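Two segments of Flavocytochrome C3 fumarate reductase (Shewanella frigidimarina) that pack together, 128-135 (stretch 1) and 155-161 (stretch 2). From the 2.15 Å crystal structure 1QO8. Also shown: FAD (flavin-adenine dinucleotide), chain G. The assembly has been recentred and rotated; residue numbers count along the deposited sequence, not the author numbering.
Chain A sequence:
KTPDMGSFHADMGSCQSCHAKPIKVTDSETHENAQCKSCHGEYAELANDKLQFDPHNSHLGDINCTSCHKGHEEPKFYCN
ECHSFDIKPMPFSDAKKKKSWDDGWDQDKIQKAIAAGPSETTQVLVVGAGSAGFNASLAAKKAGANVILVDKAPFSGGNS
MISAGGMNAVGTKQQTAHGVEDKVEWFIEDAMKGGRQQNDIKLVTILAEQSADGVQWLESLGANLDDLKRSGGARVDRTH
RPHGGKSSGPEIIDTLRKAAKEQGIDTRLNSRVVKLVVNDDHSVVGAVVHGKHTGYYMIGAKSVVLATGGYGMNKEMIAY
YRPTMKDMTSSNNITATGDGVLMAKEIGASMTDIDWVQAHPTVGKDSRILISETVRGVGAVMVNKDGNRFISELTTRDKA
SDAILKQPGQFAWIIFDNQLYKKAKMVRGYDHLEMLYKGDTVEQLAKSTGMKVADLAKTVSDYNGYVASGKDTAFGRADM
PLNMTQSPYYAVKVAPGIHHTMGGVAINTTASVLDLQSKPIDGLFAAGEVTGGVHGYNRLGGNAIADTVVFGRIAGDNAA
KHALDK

Stretch 1 128-135: GAGSAGFN
Stretch 2 (155-161) FSGGNSM

Stretch 1 is a glycine-rich loop, Gly 128 to Gly 130, that turns into a helix at Ser 131; stretch 2 is a glycine-rich loop, extended at Phe 155 and Ser 156 and then turning through Gly 157 to Asn 159 into a 3-10 segment at Ser 160. They meet in register, with the CA atoms of Ala 129 and Ser 156 5.6 Å apart and those of Gly 130 and Gly 157 only 4.1 Å apart, and the FAD diphosphate lies against both.

Gly 128 (phi/psi 114/120) does not touch stretch 2. Its CA comes 3.1 Å from FAD O4B, where a CB would clash, and its backbone angles by themselves call for glycine.

Ala 129 (-112/59) makes the first contact. Its carbonyl O accepts a weak hydrogen bond from Gly 157 N, at 3.0 Å but with an N-H...O angle of 129°. Its CB points sideways and lies 3.8 Å from Ser 156 CB, so the small methyl lies beside Ser 156, whose CA-to-CB bond points toward stretch 1. Ser 156 (-91/170) has chi1 in p; Gly 157 follows at 124/-31, angles suited to glycine, and a CB there would run into Met 161 SD.

Gly 130 (-99/-149) is the N-cap residue. Its CA sits 3.7 Å from Gly 157 O and 3.4 Å from FAD O5B; a CB would point toward stretch 2 and clash with FAD O1A. Gly 158, at 59/-144, likewise leaves room for the cofactor: a CB would strike FAD O5B. Asn 159 (-73/-34) N donates to FAD O2A at 3.1 Å.

Ser 131 (-70/-45, chi1 t) begins the helix, where the first amides lack partners within the helix. Its N donates to Ser 160 OG at 3.0 Å and 158°, the better of the two hydrogen bonds across the contact. Ser 160 (-51/-34, chi1 m) points toward stretch 1, and its OG also accepts from FAD O4' (2.7 Å) and donates to FAD O1A (2.6 Å), while Ser 160 N donates to FAD O1A at 3.0 Å. One small polar side chain thus joins helix start and cofactor.

Ala 132 (-62/-41) turns its N to FAD O1P, 2.8 Å away. Gly 133 (-74/-37) has no room for a CB, which would clash with Gly 128 O.

Phe 134 (-64/-43, chi1 -82°, chi2 -73°) points toward stretch 2, its N hydrogen-bonded to Gly 130 O at 3.0 Å. The long side chain carries the ring to Ser 156, whose OG lies at the ring edge, 3.6 Å from Phe 134 CZ.

Asn 135 (-62/-45, chi1 -81°, chi2 -80°) folds back, ND2 donating to Ser 131 O at 2.7 Å, and stays clear of stretch 2.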

# COMPACT_ATOMS: atom_id res chain seq x y z
N GLY A 128 -8.05 8.94 19.99
CA GLY A 128 -9.28 8.50 19.29
C GLY A 128 -10.23 7.94 20.32
O GLY A 128 -9.97 6.98 21.02
N ALA A 129 -11.40 8.54 20.44
CA ALA A 129 -12.40 8.05 21.39
C ALA A 129 -13.58 7.47 20.64
O ALA A 129 -14.73 7.91 20.77
CB ALA A 129 -12.86 9.21 22.27
N GLY A 130 -13.36 6.46 19.80
CA GLY A 130 -14.54 5.69 19.30
C GLY A 130 -14.55 4.47 20.21
O GLY A 130 -14.00 4.65 21.32
N SER A 131 -14.99 3.29 19.80
CA SER A 131 -15.11 2.19 20.75
C SER A 131 -13.74 1.72 21.18
O SER A 131 -13.52 1.32 22.33
CB SER A 131 -15.94 1.06 20.09
OG SER A 131 -15.97 -0.10 20.95
N ALA A 132 -12.82 1.55 20.19
CA ALA A 132 -11.49 1.03 20.54
C ALA A 132 -10.75 1.98 21.51
O ALA A 132 -10.24 1.46 22.51
CB ALA A 132 -10.60 0.75 19.32
N GLY A 133 -10.81 3.28 21.35
CA GLY A 133 -10.10 4.18 22.28
C GLY A 133 -10.77 4.29 23.65
O GLY A 133 -10.10 4.34 24.70
N PHE A 134 -12.14 4.29 23.68
CA PHE A 134 -12.72 4.28 25.02
C PHE A 134 -12.34 2.99 25.74
O PHE A 134 -12.03 2.95 26.97
CB PHE A 134 -14.21 4.57 25.02
CG PHE A 134 -14.74 5.96 24.95
CD1 PHE A 134 -14.64 6.79 26.06
CD2 PHE A 134 -15.46 6.41 23.83
CE1 PHE A 134 -15.19 8.03 26.05
CE2 PHE A 134 -16.05 7.67 23.84
CZ PHE A 134 -15.91 8.46 24.96
N ASN A 135 -12.41 1.85 25.07
CA ASN A 135 -12.08 0.61 25.75
C ASN A 135 -10.62 0.63 26.21
O ASN A 135 -10.25 0.02 27.23
CB ASN A 135 -12.32 -0.64 24.87
CG ASN A 135 -13.79 -1.06 24.87
OD1 ASN A 135 -14.30 -1.71 25.78
ND2 ASN A 135 -14.52 -0.77 23.79
N PHE A 155 -17.24 15.86 19.14
CA PHE A 155 -17.93 15.03 20.09
C PHE A 155 -17.22 13.72 19.83
O PHE A 155 -16.69 13.39 18.80
CB PHE A 155 -19.41 14.76 20.01
CG PHE A 155 -19.98 14.65 18.63
CD1 PHE A 155 -20.30 15.80 17.92
CD2 PHE A 155 -20.14 13.42 18.03
CE1 PHE A 155 -20.85 15.77 16.67
CE2 PHE A 155 -20.69 13.36 16.74
CZ PHE A 155 -21.06 14.52 16.10
N SER A 156 -17.28 12.84 20.80
CA SER A 156 -16.72 11.56 20.54
C SER A 156 -17.68 10.48 19.96
O SER A 156 -18.90 10.70 19.86
CB SER A 156 -16.20 11.00 21.82
OG SER A 156 -17.33 10.78 22.65
N GLY A 157 -17.02 9.39 19.55
CA GLY A 157 -17.75 8.26 18.99
C GLY A 157 -17.38 7.77 17.58
O GLY A 157 -17.59 6.56 17.34
N GLY A 158 -16.92 8.63 16.63
CA GLY A 158 -16.37 8.17 15.38
C GLY A 158 -17.44 7.32 14.58
O GLY A 158 -18.62 7.70 14.45
N ASN A 159 -16.96 6.28 13.88
CA ASN A 159 -17.85 5.39 13.15
C ASN A 159 -18.61 4.49 14.13
O ASN A 159 -19.71 4.03 13.79
CB ASN A 159 -17.11 4.50 12.11
CG ASN A 159 -16.82 5.27 10.83
OD1 ASN A 159 -17.59 6.10 10.41
ND2 ASN A 159 -15.67 5.03 10.15
N SER A 160 -17.97 4.12 15.24
CA SER A 160 -18.51 3.21 16.19
C SER A 160 -19.92 3.61 16.63
O SER A 160 -20.76 2.71 16.64
CB SER A 160 -17.72 3.09 17.52
OG SER A 160 -16.40 2.60 17.23
N MET A 161 -20.24 4.90 16.72
CA MET A 161 -21.48 5.34 17.29
C MET A 161 -22.60 5.27 16.27
O MET A 161 -23.74 5.56 16.58
CB MET A 161 -21.31 6.84 17.77
CG MET A 161 -21.25 7.84 16.66
SD MET A 161 -20.63 9.49 17.01
CE MET A 161 -21.98 10.10 18.10
PA FAD G . -13.88 4.90 15.24
O1A FAD G . -15.14 4.54 15.96
O2A FAD G . -13.92 5.50 14.03
O5B FAD G . -13.37 6.11 16.10
C5B FAD G . -12.03 6.72 15.91
C4B FAD G . -11.98 8.07 16.80
O4B FAD G . -10.59 8.60 16.53
C3B FAD G . -12.90 9.18 16.20
O3B FAD G . -13.90 9.70 16.95
C2B FAD G . -11.92 10.12 15.39
O2B FAD G . -12.32 11.51 15.34
C1B FAD G . -10.74 10.05 16.28
N9A FAD G . -9.48 10.38 15.60
C8A FAD G . -9.10 10.09 14.32
N7A FAD G . -7.96 10.64 14.00
C5A FAD G . -7.55 11.34 15.13
C6A FAD G . -6.42 12.22 15.40
N6A FAD G . -5.48 12.49 14.54
N1A FAD G . -6.38 12.70 16.67
C2A FAD G . -7.38 12.52 17.59
N3A FAD G . -8.47 11.73 17.42
C4A FAD G . -8.49 11.20 16.16
N1 FAD G . -18.97 -3.21 12.35
C2 FAD G . -19.47 -4.19 13.06
O2 FAD G . -18.89 -5.13 13.52
N3 FAD G . -20.85 -4.27 13.41
C4 FAD G . -21.64 -3.22 12.95
O4 FAD G . -22.81 -3.23 13.16
C4X FAD G . -21.07 -2.17 12.10
N5 FAD G . -21.85 -1.20 11.61
C5X FAD G . -21.33 -0.18 10.90
C6 FAD G . -22.21 0.82 10.43
C7 FAD G . -21.70 1.87 9.71
C7M FAD G . -22.57 2.97 9.18
C8 FAD G . -20.28 1.94 9.49
C8M FAD G . -19.72 3.12 8.76
C9 FAD G . -19.42 0.99 9.97
C9A FAD G . -19.90 -0.09 10.68
N10 FAD G . -19.12 -1.14 11.20
C10 FAD G . -19.65 -2.16 11.89
C1' FAD G . -17.64 -0.96 11.35
C2' FAD G . -17.30 -0.61 12.84
O2' FAD G . -18.40 0.30 13.17
C3' FAD G . -16.05 0.30 12.77
O3' FAD G . -14.96 -0.39 12.16
C4' FAD G . -15.48 0.37 14.23
O4' FAD G . -16.51 1.10 14.96
C5' FAD G . -14.21 1.29 14.14
O5' FAD G . -13.95 1.65 15.64
P FAD G . -12.70 2.44 16.08
O1P FAD G . -12.82 2.52 17.59
O2P FAD G . -11.64 1.75 15.48
O3P FAD G . -12.81 3.69 15.36